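Local atomic coordinates of putative Nitroreductase (PDB entry 3EO7), a protein that binds flavin mononucleotide and probably acts as a flavin-dependent oxidoreductase of the nitroreductase family. Residues L353-F356 with N362-D365; N195-A200 with N370-F375; A433-T438 with Q465-A470; N378-F383 with H457-H462. All coordinates share one frame; numbering follows the deposited sequence. Where two conformers were deposited one is given.

Contact 1 of 4, residues L353-F356 with N362-D365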
loop_
_atom_site.group_PDB
_atom_site.type_symbol
_atom_site.label_atom_id
_atom_site.label_comp_id
_atom_site.label_asym_id
_atom_site.label_seq_id
_atom_site.Cartn_x
_atom_site.Cartn_y
_atom_site.Cartn_z
ATOM N N LEU A 353 5.762 0.006 17.290
ATOM C CA LEU A 353 5.461 0.280 15.873
ATOM C C LEU A 353 6.039 -0.815 14.982
ATOM O O LEU A 353 5.359 -1.339 14.091
ATOM C CB LEU A 353 6.015 1.637 15.434
ATOM C CG LEU A 353 5.528 2.861 16.171
ATOM C CD1 LEU A 353 6.204 4.116 15.596
ATOM C CD2 LEU A 353 4.027 2.923 16.088
ATOM N N LEU A 354 7.307 -1.167 15.238
ATOM C CA LEU A 354 7.981 -2.190 14.441
ATOM C C LEU A 354 7.336 -3.559 14.648
ATOM O O LEU A 354 7.255 -4.370 13.720
ATOM C CB LEU A 354 9.468 -2.238 14.773
ATOM C CG LEU A 354 10.276 -0.989 14.428
ATOM C CD1 LEU A 354 11.777 -1.135 14.904
ATOM C CD2 LEU A 354 10.167 -0.698 12.923
ATOM N N ASP A 355 6.918 -3.829 15.868
ATOM C CA ASP A 355 6.307 -5.117 16.187
ATOM C C ASP A 355 5.005 -5.322 15.414
ATOM O O ASP A 355 4.799 -6.366 14.814
ATOM C CB ASP A 355 6.036 -5.203 17.692
ATOM C CG ASP A 355 5.555 -6.579 18.113
ATOM O OD1 ASP A 355 6.345 -7.535 18.025
ATOM O OD2 ASP A 355 4.379 -6.678 18.556
ATOM N N PHE A 356 4.150 -4.305 15.407
ATOM C CA PHE A 356 2.871 -4.416 14.722
ATOM C C PHE A 356 3.079 -4.512 13.207
ATOM O O PHE A 356 2.359 -5.210 12.516
ATOM C CB PHE A 356 1.937 -3.283 15.071
ATOM C CG PHE A 356 0.645 -3.348 14.306
ATOM C CD1 PHE A 356 -0.269 -4.351 14.604
ATOM C CD2 PHE A 356 0.336 -2.453 13.315
ATOM C CE1 PHE A 356 -1.470 -4.458 13.905
ATOM C CE2 PHE A 356 -0.891 -2.545 12.615
ATOM C CZ PHE A 356 -1.781 -3.563 12.910
ATOM N N ASN A 362 2.754 -11.932 16.342
ATOM C CA ASN A 362 2.532 -11.528 17.711
ATOM C C ASN A 362 1.121 -10.996 18.006
ATOM O O ASN A 362 0.852 -10.572 19.136
ATOM C CB ASN A 362 3.599 -10.510 18.106
ATOM C CG ASN A 362 4.977 -11.137 18.225
ATOM O OD1 ASN A 362 5.092 -12.347 18.416
ATOM N ND2 ASN A 362 6.022 -10.321 18.176
ATOM N N TYR A 363 0.236 -11.043 16.994
ATOM C CA TYR A 363 -1.131 -10.530 17.078
ATOM C C TYR A 363 -2.199 -11.596 16.831
ATOM O O TYR A 363 -3.385 -11.273 16.761
ATOM C CB TYR A 363 -1.294 -9.331 16.113
ATOM C CG TYR A 363 -0.401 -8.223 16.579
ATOM C CD1 TYR A 363 0.947 -8.200 16.230
ATOM C CD2 TYR A 363 -0.869 -7.269 17.460
ATOM C CE1 TYR A 363 1.785 -7.237 16.745
ATOM C CE2 TYR A 363 -0.038 -6.294 17.965
ATOM C CZ TYR A 363 1.292 -6.294 17.598
ATOM O OH TYR A 363 2.132 -5.344 18.107
ATOM N N ILE A 364 -1.796 -12.867 16.764
ATOM C CA ILE A 364 -2.757 -13.934 16.514
ATOM C C ILE A 364 -3.820 -14.010 17.615
ATOM O O ILE A 364 -4.975 -14.267 17.320
ATOM C CB ILE A 364 -2.098 -15.329 16.291
ATOM C CG1 ILE A 364 -1.372 -15.826 17.517
ATOM C CG2 ILE A 364 -1.127 -15.277 15.152
ATOM C CD1 ILE A 364 -0.830 -17.261 17.323
ATOM N N ASP A 365 -3.443 -13.744 18.859
ATOM C CA ASP A 365 -4.388 -13.791 19.966
ATOM C C ASP A 365 -5.385 -12.638 19.973
ATOM O O ASP A 365 -6.312 -12.634 20.785
ATOM C CB ASP A 365 -3.669 -13.925 21.320
ATOM C CG ASP A 365 -2.867 -12.701 21.702
ATOM O OD1 ASP A 365 -2.664 -11.804 20.857
ATOM O OD2 ASP A 365 -2.393 -12.678 22.864
#

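Contact 2 of 4, residues N195-A200 with N370-F375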
loop_
_atom_site.group_PDB
_atom_site.type_symbol
_atom_site.label_atom_id
_atom_site.label_comp_id
_atom_site.label_asym_id
_atom_site.label_seq_id
_atom_site.Cartn_x
_atom_site.Cartn_y
_atom_site.Cartn_z
ATOM N N ASN A 195 -5.106 -1.731 4.593
ATOM C CA ASN A 195 -6.442 -1.602 5.224
ATOM C C ASN A 195 -7.319 -2.806 4.929
ATOM O O ASN A 195 -8.074 -3.258 5.789
ATOM C CB ASN A 195 -7.212 -0.368 4.754
ATOM C CG ASN A 195 -6.738 0.900 5.365
ATOM O OD1 ASN A 195 -5.951 0.915 6.340
ATOM N ND2 ASN A 195 -7.192 2.001 4.799
ATOM N N ILE A 196 -7.271 -3.295 3.700
ATOM C CA ILE A 196 -8.089 -4.457 3.339
ATOM C C ILE A 196 -7.774 -5.652 4.236
ATOM O O ILE A 196 -8.697 -6.295 4.752
ATOM C CB ILE A 196 -7.980 -4.788 1.859
ATOM C CG1 ILE A 196 -8.629 -3.685 1.035
ATOM C CG2 ILE A 196 -8.654 -6.184 1.493
ATOM C CD1 ILE A 196 -8.372 -3.843 -0.465
ATOM N N GLU A 197 -6.501 -5.974 4.449
ATOM C CA GLU A 197 -6.220 -7.106 5.327
ATOM C C GLU A 197 -6.685 -6.868 6.769
ATOM O O GLU A 197 -7.201 -7.789 7.409
ATOM C CB GLU A 197 -4.764 -7.563 5.320
ATOM C CG GLU A 197 -3.783 -6.539 5.619
ATOM C CD GLU A 197 -2.817 -6.932 6.771
ATOM O OE1 GLU A 197 -3.173 -7.557 7.776
ATOM O OE2 GLU A 197 -1.708 -6.464 6.721
ATOM N N LEU A 198 -6.530 -5.644 7.278
ATOM C CA LEU A 198 -6.947 -5.356 8.663
ATOM C C LEU A 198 -8.477 -5.305 8.816
ATOM O O LEU A 198 -9.036 -5.858 9.765
ATOM C CB LEU A 198 -6.273 -4.085 9.174
ATOM C CG LEU A 198 -4.751 -4.259 9.301
ATOM C CD1 LEU A 198 -4.038 -2.875 9.556
ATOM C CD2 LEU A 198 -4.418 -5.323 10.417
ATOM N N SER A 199 -9.124 -4.652 7.857
ATOM C CA SER A 199 -10.585 -4.558 7.776
ATOM C C SER A 199 -11.206 -5.960 7.651
ATOM O O SER A 199 -12.246 -6.248 8.222
ATOM C CB SER A 199 -10.965 -3.726 6.545
ATOM O OG SER A 199 -12.339 -3.412 6.564
ATOM N N ALA A 200 -10.550 -6.813 6.870
ATOM C CA ALA A 200 -10.973 -8.205 6.684
ATOM C C ALA A 200 -10.881 -8.929 8.015
ATOM O O ALA A 200 -11.851 -9.585 8.416
ATOM C CB ALA A 200 -10.119 -8.865 5.626
ATOM N N ASN A 370 -1.479 -14.012 11.347
ATOM C CA ASN A 370 -0.070 -14.174 11.698
ATOM C C ASN A 370 0.848 -13.966 10.495
ATOM O O ASN A 370 2.063 -13.714 10.651
ATOM C CB ASN A 370 0.211 -15.550 12.304
ATOM C CG ASN A 370 -0.023 -16.663 11.322
ATOM O OD1 ASN A 370 -1.129 -16.826 10.818
ATOM N ND2 ASN A 370 1.007 -17.427 11.042
ATOM N N SER A 371 0.292 -14.089 9.287
ATOM C CA SER A 371 1.103 -13.901 8.076
ATOM C C SER A 371 0.247 -13.384 6.911
ATOM O O SER A 371 -0.130 -14.119 5.999
ATOM C CB SER A 371 1.811 -15.195 7.718
ATOM O OG SER A 371 2.762 -14.918 6.692
ATOM N N PRO A 372 -0.114 -12.105 6.964
ATOM C CA PRO A 372 -0.928 -11.535 5.894
ATOM C C PRO A 372 -0.136 -11.553 4.585
ATOM O O PRO A 372 1.108 -11.521 4.596
ATOM C CB PRO A 372 -1.178 -10.094 6.356
ATOM C CG PRO A 372 -0.210 -9.858 7.460
ATOM C CD PRO A 372 0.312 -11.102 7.953
ATOM N N ASP A 373 -0.841 -11.622 3.466
ATOM C CA ASP A 373 -0.174 -11.691 2.201
ATOM C C ASP A 373 0.465 -10.351 1.814
ATOM O O ASP A 373 -0.160 -9.275 1.927
ATOM C CB ASP A 373 -1.149 -12.045 1.069
ATOM C CG ASP A 373 -1.666 -13.450 1.146
ATOM O OD1 ASP A 373 -1.094 -14.315 1.859
ATOM O OD2 ASP A 373 -2.623 -13.725 0.403
ATOM N N TYR A 374 1.687 -10.476 1.314
ATOM C CA TYR A 374 2.415 -9.438 0.602
ATOM C C TYR A 374 2.829 -10.087 -0.720
ATOM O O TYR A 374 2.769 -11.301 -0.885
ATOM C CB TYR A 374 3.676 -9.028 1.355
ATOM C CG TYR A 374 3.381 -8.230 2.613
ATOM C CD1 TYR A 374 3.027 -8.863 3.793
ATOM C CD2 TYR A 374 3.466 -6.842 2.629
ATOM C CE1 TYR A 374 2.766 -8.123 4.954
ATOM C CE2 TYR A 374 3.206 -6.119 3.786
ATOM C CZ TYR A 374 2.857 -6.768 4.937
ATOM O OH TYR A 374 2.589 -6.059 6.084
ATOM N N PHE A 375 3.344 -9.291 -1.644
ATOM C CA PHE A 375 3.843 -9.821 -2.911
ATOM C C PHE A 375 5.161 -10.523 -2.656
ATOM O O PHE A 375 5.290 -11.739 -2.911
ATOM C CB PHE A 375 3.927 -8.718 -3.973
ATOM C CG PHE A 375 2.603 -8.143 -4.305
ATOM C CD1 PHE A 375 1.679 -8.901 -5.010
ATOM C CD2 PHE A 375 2.253 -6.857 -3.926
ATOM C CE1 PHE A 375 0.433 -8.397 -5.304
ATOM C CE2 PHE A 375 1.006 -6.357 -4.206
ATOM C CZ PHE A 375 0.100 -7.116 -4.919
#

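Contact 3 of 4, residues A433-T438 with Q465-A470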
loop_
_atom_site.group_PDB
_atom_site.type_symbol
_atom_site.label_atom_id
_atom_site.label_comp_id
_atom_site.label_asym_id
_atom_site.label_seq_id
_atom_site.Cartn_x
_atom_site.Cartn_y
_atom_site.Cartn_z
ATOM N N ALA A 433 11.914 9.646 14.246
ATOM C CA ALA A 433 12.522 8.570 13.456
ATOM C C ALA A 433 11.918 8.592 12.061
ATOM O O ALA A 433 10.751 8.974 11.871
ATOM C CB ALA A 433 12.279 7.214 14.099
ATOM N N VAL A 434 12.706 8.140 11.107
ATOM C CA VAL A 434 12.286 8.114 9.707
ATOM C C VAL A 434 12.621 6.734 9.158
ATOM O O VAL A 434 13.792 6.312 9.199
ATOM C CB VAL A 434 12.940 9.219 8.902
ATOM C CG1 VAL A 434 12.454 9.123 7.411
ATOM C CG2 VAL A 434 12.617 10.630 9.482
ATOM N N ILE A 435 11.601 6.008 8.714
ATOM C CA ILE A 435 11.786 4.666 8.179
ATOM C C ILE A 435 11.869 4.642 6.647
ATOM O O ILE A 435 10.972 5.122 5.956
ATOM C CB ILE A 435 10.664 3.743 8.697
ATOM C CG1 ILE A 435 10.705 3.698 10.237
ATOM C CG2 ILE A 435 10.771 2.316 8.130
ATOM C CD1 ILE A 435 9.600 2.854 10.808
ATOM N N PHE A 436 12.965 4.082 6.140
ATOM C CA PHE A 436 13.233 3.964 4.716
ATOM C C PHE A 436 13.055 2.522 4.267
ATOM O O PHE A 436 13.675 1.625 4.815
ATOM C CB PHE A 436 14.672 4.380 4.398
ATOM C CG PHE A 436 14.946 5.830 4.653
ATOM C CD1 PHE A 436 15.201 6.294 5.933
ATOM C CD2 PHE A 436 14.879 6.740 3.621
ATOM C CE1 PHE A 436 15.378 7.664 6.155
ATOM C CE2 PHE A 436 15.060 8.087 3.842
ATOM C CZ PHE A 436 15.302 8.545 5.104
ATOM N N HIS A 437 12.166 2.313 3.295
ATOM C CA HIS A 437 12.011 1.028 2.665
ATOM C C HIS A 437 12.822 1.077 1.384
ATOM O O HIS A 437 12.708 2.019 0.587
ATOM C CB HIS A 437 10.529 0.750 2.373
ATOM C CG HIS A 437 9.740 0.488 3.603
ATOM N ND1 HIS A 437 8.607 1.200 3.921
ATOM C CD2 HIS A 437 9.950 -0.375 4.626
ATOM C CE1 HIS A 437 8.127 0.754 5.070
ATOM N NE2 HIS A 437 8.931 -0.196 5.530
ATOM N N THR A 438 13.640 0.056 1.187
ATOM C CA THR A 438 14.522 0.004 0.049
ATOM C C THR A 438 14.481 -1.356 -0.636
ATOM O O THR A 438 13.970 -2.335 -0.091
ATOM C CB THR A 438 15.985 0.261 0.487
ATOM O OG1 THR A 438 16.498 -0.904 1.134
ATOM C CG2 THR A 438 16.119 1.518 1.428
ATOM N N GLN A 465 1.121 1.345 5.873
ATOM C CA GLN A 465 -0.183 1.537 6.496
ATOM C C GLN A 465 -0.194 0.952 7.905
ATOM O O GLN A 465 -0.821 1.504 8.798
ATOM C CB GLN A 465 -1.305 0.960 5.646
ATOM C CG GLN A 465 -2.692 1.279 6.171
ATOM C CD GLN A 465 -3.071 2.768 6.140
ATOM O OE1 GLN A 465 -2.310 3.609 5.693
ATOM N NE2 GLN A 465 -4.285 3.087 6.619
ATOM N N ARG A 466 0.492 -0.184 8.087
ATOM C CA ARG A 466 0.563 -0.779 9.409
ATOM C C ARG A 466 1.291 0.179 10.347
ATOM O O ARG A 466 0.883 0.360 11.479
ATOM C CB ARG A 466 1.240 -2.143 9.359
ATOM C CG ARG A 466 0.440 -3.202 8.581
ATOM C CD ARG A 466 1.109 -4.574 8.630
ATOM N NE ARG A 466 1.031 -5.221 9.948
ATOM C CZ ARG A 466 0.141 -6.157 10.286
ATOM N NH1 ARG A 466 -0.757 -6.547 9.415
ATOM N NH2 ARG A 466 0.139 -6.705 11.490
ATOM N N LEU A 467 2.358 0.806 9.863
ATOM C CA LEU A 467 3.104 1.775 10.668
ATOM C C LEU A 467 2.242 2.998 11.001
ATOM O O LEU A 467 2.287 3.494 12.120
ATOM C CB LEU A 467 4.390 2.262 9.926
ATOM C CG LEU A 467 5.591 1.338 9.810
ATOM C CD1 LEU A 467 6.593 1.834 8.743
ATOM C CD2 LEU A 467 6.271 1.247 11.206
ATOM N N ASN A 468 1.494 3.514 10.020
ATOM C CA ASN A 468 0.627 4.665 10.226
ATOM C C ASN A 468 -0.446 4.371 11.304
ATOM O O ASN A 468 -0.655 5.161 12.207
ATOM C CB ASN A 468 -0.059 5.142 8.925
ATOM C CG ASN A 468 0.822 6.063 8.080
ATOM O OD1 ASN A 468 0.498 7.247 7.914
ATOM N ND2 ASN A 468 1.925 5.540 7.548
ATOM N N LEU A 469 -1.100 3.224 11.185
ATOM C CA LEU A 469 -2.154 2.824 12.126
ATOM C C LEU A 469 -1.574 2.624 13.523
ATOM O O LEU A 469 -2.131 3.135 14.517
ATOM C CB LEU A 469 -2.875 1.587 11.610
ATOM C CG LEU A 469 -3.776 1.816 10.381
ATOM C CD1 LEU A 469 -4.290 0.464 9.814
ATOM C CD2 LEU A 469 -4.921 2.788 10.705
ATOM N N ALA A 470 -0.442 1.948 13.612
ATOM C CA ALA A 470 0.210 1.769 14.912
ATOM C C ALA A 470 0.563 3.114 15.560
ATOM O O ALA A 470 0.364 3.293 16.768
ATOM C CB ALA A 470 1.440 0.853 14.814
#

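Contact 4 of 4, residues N378-F383 with H457-H462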
loop_
_atom_site.group_PDB
_atom_site.type_symbol
_atom_site.label_atom_id
_atom_site.label_comp_id
_atom_site.label_asym_id
_atom_site.label_seq_id
_atom_site.Cartn_x
_atom_site.Cartn_y
_atom_site.Cartn_z
ATOM N N ASN A 378 10.645 -10.354 0.980
ATOM C CA ASN A 378 12.054 -10.662 0.913
ATOM C C ASN A 378 12.849 -9.677 0.056
ATOM O O ASN A 378 14.060 -9.647 0.145
ATOM C CB ASN A 378 12.285 -12.061 0.411
ATOM C CG ASN A 378 11.788 -13.107 1.386
ATOM O OD1 ASN A 378 12.004 -13.000 2.605
ATOM N ND2 ASN A 378 11.120 -14.123 0.857
ATOM N N LEU A 379 12.157 -8.875 -0.763
ATOM C CA LEU A 379 12.795 -7.932 -1.642
ATOM C C LEU A 379 12.979 -6.534 -1.013
ATOM O O LEU A 379 13.576 -5.662 -1.630
ATOM C CB LEU A 379 11.979 -7.797 -2.922
ATOM C CG LEU A 379 11.675 -9.092 -3.687
ATOM C CD1 LEU A 379 10.852 -8.786 -4.936
ATOM C CD2 LEU A 379 12.978 -9.810 -4.043
ATOM N N ILE A 380 12.409 -6.332 0.169
ATOM C CA ILE A 380 12.402 -5.017 0.793
ATOM C C ILE A 380 13.251 -5.017 2.067
ATOM O O ILE A 380 13.161 -5.931 2.895
ATOM C CB ILE A 380 10.962 -4.600 1.115
ATOM C CG1 ILE A 380 10.217 -4.290 -0.208
ATOM C CG2 ILE A 380 10.916 -3.370 2.062
ATOM C CD1 ILE A 380 8.828 -4.250 -0.031
ATOM N N GLU A 381 14.116 -4.024 2.175
ATOM C CA GLU A 381 14.918 -3.828 3.361
ATOM C C GLU A 381 14.435 -2.563 4.071
ATOM O O GLU A 381 13.839 -1.659 3.466
ATOM C CB GLU A 381 16.380 -3.739 2.982
ATOM C CG GLU A 381 16.951 -5.010 2.348
ATOM C CD GLU A 381 16.834 -6.219 3.226
ATOM O OE1 GLU A 381 17.001 -6.098 4.466
ATOM O OE2 GLU A 381 16.585 -7.321 2.686
ATOM N N THR A 382 14.734 -2.496 5.374
ATOM C CA THR A 382 14.291 -1.400 6.199
ATOM C C THR A 382 15.487 -0.773 6.913
ATOM O O THR A 382 16.272 -1.482 7.548
ATOM C CB THR A 382 13.240 -1.869 7.229
ATOM O OG1 THR A 382 12.118 -2.464 6.544
ATOM C CG2 THR A 382 12.825 -0.675 8.158
ATOM N N PHE A 383 15.643 0.539 6.753
ATOM C CA PHE A 383 16.676 1.336 7.458
ATOM C C PHE A 383 15.965 2.436 8.195
ATOM O O PHE A 383 14.970 2.981 7.696
ATOM C CB PHE A 383 17.721 1.927 6.506
ATOM C CG PHE A 383 18.534 0.871 5.806
ATOM C CD1 PHE A 383 18.023 0.197 4.690
ATOM C CD2 PHE A 383 19.787 0.502 6.303
ATOM C CE1 PHE A 383 18.775 -0.813 4.059
ATOM C CE2 PHE A 383 20.534 -0.505 5.662
ATOM C CZ PHE A 383 19.999 -1.156 4.548
ATOM N N HIS A 457 6.452 -1.395 -4.528
ATOM C CA HIS A 457 5.810 -0.173 -4.066
ATOM C C HIS A 457 4.524 -0.520 -3.319
ATOM O O HIS A 457 4.256 0.060 -2.271
ATOM C CB HIS A 457 5.605 0.802 -5.237
ATOM C CG HIS A 457 6.860 1.504 -5.635
ATOM N ND1 HIS A 457 7.826 0.918 -6.435
ATOM C CD2 HIS A 457 7.331 2.731 -5.314
ATOM C CE1 HIS A 457 8.823 1.768 -6.602
ATOM N NE2 HIS A 457 8.562 2.866 -5.920
HETATM N N MSE A 458 3.766 -1.509 -3.819
HETATM C CA MSE A 458 2.565 -1.929 -3.085
HETATM C C MSE A 458 2.948 -2.521 -1.718
HETATM O O MSE A 458 2.311 -2.228 -0.703
HETATM C CB MSE A 458 1.711 -2.885 -3.892
HETATM C CG MSE A 458 0.959 -2.152 -5.000
HETATM SE SE MSE A 458 -0.302 -3.303 -5.937
HETATM C CE MSE A 458 0.900 -4.348 -6.989
ATOM N N ASP A 459 3.990 -3.341 -1.663
ATOM C CA ASP A 459 4.413 -3.902 -0.376
ATOM C C ASP A 459 4.869 -2.815 0.605
ATOM O O ASP A 459 4.535 -2.885 1.788
ATOM C CB ASP A 459 5.512 -4.943 -0.554
ATOM C CG ASP A 459 4.981 -6.302 -1.012
ATOM O OD1 ASP A 459 3.732 -6.542 -0.969
ATOM O OD2 ASP A 459 5.853 -7.137 -1.431
ATOM N N ALA A 460 5.628 -1.823 0.126
ATOM C CA ALA A 460 6.073 -0.721 0.965
ATOM C C ALA A 460 4.902 0.080 1.509
ATOM O O ALA A 460 4.880 0.450 2.701
ATOM C CB ALA A 460 7.060 0.183 0.206
ATOM N N GLY A 461 3.903 0.336 0.667
ATOM C CA GLY A 461 2.693 1.027 1.129
ATOM C C GLY A 461 1.914 0.218 2.151
ATOM O O GLY A 461 1.340 0.771 3.083
ATOM N N HIS A 462 1.891 -1.101 1.986
ATOM C CA HIS A 462 1.216 -2.011 2.908
ATOM C C HIS A 462 1.924 -1.933 4.285
ATOM O O HIS A 462 1.286 -1.703 5.318
ATOM C CB HIS A 462 1.198 -3.417 2.292
ATOM C CG HIS A 462 0.488 -4.470 3.099
ATOM N ND1 HIS A 462 0.211 -5.711 2.561
ATOM C CD2 HIS A 462 0.017 -4.502 4.374
ATOM C CE1 HIS A 462 -0.384 -6.461 3.472
ATOM N NE2 HIS A 462 -0.525 -5.754 4.576
#

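Contact 1 of 4, residues L353-F356 with N362-D365
The turn that leaves helix 347-358 and doubles back beside it is closed by D355 and F356 of the helix against N362 and Y363 of the loop, a case of a helix holding the chain that follows it. Here a single carboxylate serves two loop residues, one through each oxygen. OD1 of D355 accepts a bond of 2.8 Å from ND2 of N362, using its syn lone pair and lying in the amide plane, with the two flat groups nearly coplanar. OD2 of D355 takes a weak bond of 2.7 Å from OH of Y363, which in turn accepts the backbone N-H of I318. With an alanine in place of D355, the N362 amide would probably lose this acceptor and the Y363 hydroxyl would be less restrained, held still by I318. Next to this polar pair sits a T-shaped stack. With chi1 at 177°, trans to the backbone N, the F356 ring brings its edge over Y363, CD1 of F356 lying above the centre of the tyrosine ring. The F356 and Y363 rings have centroids 5.3 Å apart and planes at 86°. Beyond it, F356 packs on A470 of helix 452-473 and makes a cation-pi contact with R466, whose guanidinium also bonds the F356 carbonyl.

Contact 2 of 4, residues N195-A200 with N370-F375
E197 turns toward P372 through two uncommon torsions: chi1 of 55° sets CG between the backbone N and the carbonyl carbon, a costly choice within a helix, and chi2 of 127° bends the chain again. The result lays the carboxylate flat against a proline, an example of an acid whose plane is used for packing while one of its oxygens, OE2, is bonded elsewhere. CB of P372 sits over one face of the group, 3.5 Å from OE1 of E197 and 3.7 Å from OE2, with CD of E197 between them at 3.6 Å. CG of P372 follows a little farther off, 3.8 Å from OE1 of E197. This is van der Waals contact between a ring carbon and a polar surface. Y374 approaches from the same loop, but its OH stays 4.4 Å from OE2 of E197, too long for a bond. The carboxylate is buried, and OE2 is gripped by a salt bridge from NH1 of R466 and a hydrogen bond with NE2 of H462; this basic company would probably favour the ionised form. A leucine in place of E197 would probably strip R466 and H462 of their shared acceptor and bury the arginine charge without its mate. Helix 181-202 thus faces helix 452-473 with the loop that precedes strand 381-390 beside both. E197 also touches P207 of strand 205-207, and D373 of the loop is salt-bridged to R206 of that strand.

Contact 3 of 4, residues A433-T438 with Q465-A470
The imidazole of H437 is approached obliquely by a methyl of L467: CE1 of the histidine lies 4.1 Å from CD1 of the leucine, a loose apolar touch. The ring is held from elsewhere, since its NE2 is hydrogen-bonded to OH of Y358. Two residues back on the strand, and so on the same side, I435 makes the closer contact. With CG1 anti to the carbonyl carbon (chi1 -60°) and chi2 near 180°, the isoleucine chain is extended and meets L467 tip to tip. CD1 of I435 rests 3.7 Å from CD2 and 3.8 Å from CD1 of L467, so one strand methyl faces both branches of the leucine fork. The CA atoms of I435 and L467 stand 9.5 Å apart, so within these two segments the gap is spanned by side chains. It is helix-on-sheet packing in the alpha+beta nitroreductase fold, made by branched aliphatic groups. Strand 433-439 runs antiparallel between strands 381-390 and 500-508. I435 leans on T382 of the former and L507 of the latter, while the leucine from helix 452-473 also reaches T357 of helix 347-358.

Contact 4 of 4, residues N378-F383 with H457-H462
The chain entering strand 381-390 passes beside helix 452-473 with the CA atoms of I380 and A460 7.7 Å apart, close enough for one aliphatic side chain to span the gap. This is helix-on-sheet packing in the flavin-binding nitroreductase fold, at the point where the chain joins the sheet. The work is done by the end of I380. Its CG1 is anti to the carbonyl carbon (chi1 -71°) and its chain is nearly extended, which thrusts CD1 against the first turn of the 457-462 segment. CD1 of I380 lies 4.0 Å from the backbone N of A460, and it touches the neighbouring aspartate still more closely. The two side chains cross at a slant, and the isoleucine meets CB of D459, not its carboxylate. That carboxylate is occupied with the preceding loop: OD1 accepts the backbone N-H of F375, and OD2 that of D376. One residue thereby offers an apolar stem to I380 and a polar head to the loop of F375 and D376. I380 also leans on L456, one turn back from A460 on the same helix. Past I380 the chain settles into the sheet, with the backbones of E381 and F383 bonded to T438 and F436. The side chain of A460 lies about 9 Å from the bound flavin mononucleotide. Tightest of all in this contact is the carbon pair formed by CD1 of I380 and CB of D459, at 3.4 Å.

Overall arrangement
Helix 452-473 is the common thread: contacts 3 and 4 are built on it, while contacts 1 and 2 touch it through R466, A470, H462 and D459. Contacts 3 and 4 lie 10 Å apart between centres, reach neighbouring strands 433-439 and 381-390, and cross along the chain. Contact 1 closes before either of them opens, its centre about 17 Å from that of contact 4. Contact 2, whose second segment follows contact 1, alone joins the N-terminal and C-terminal nitroreductase-like regions, with its centre 13 to 16 Å from those of the others. One central helix therefore ties the C-terminal region internally and meets the N-terminal one.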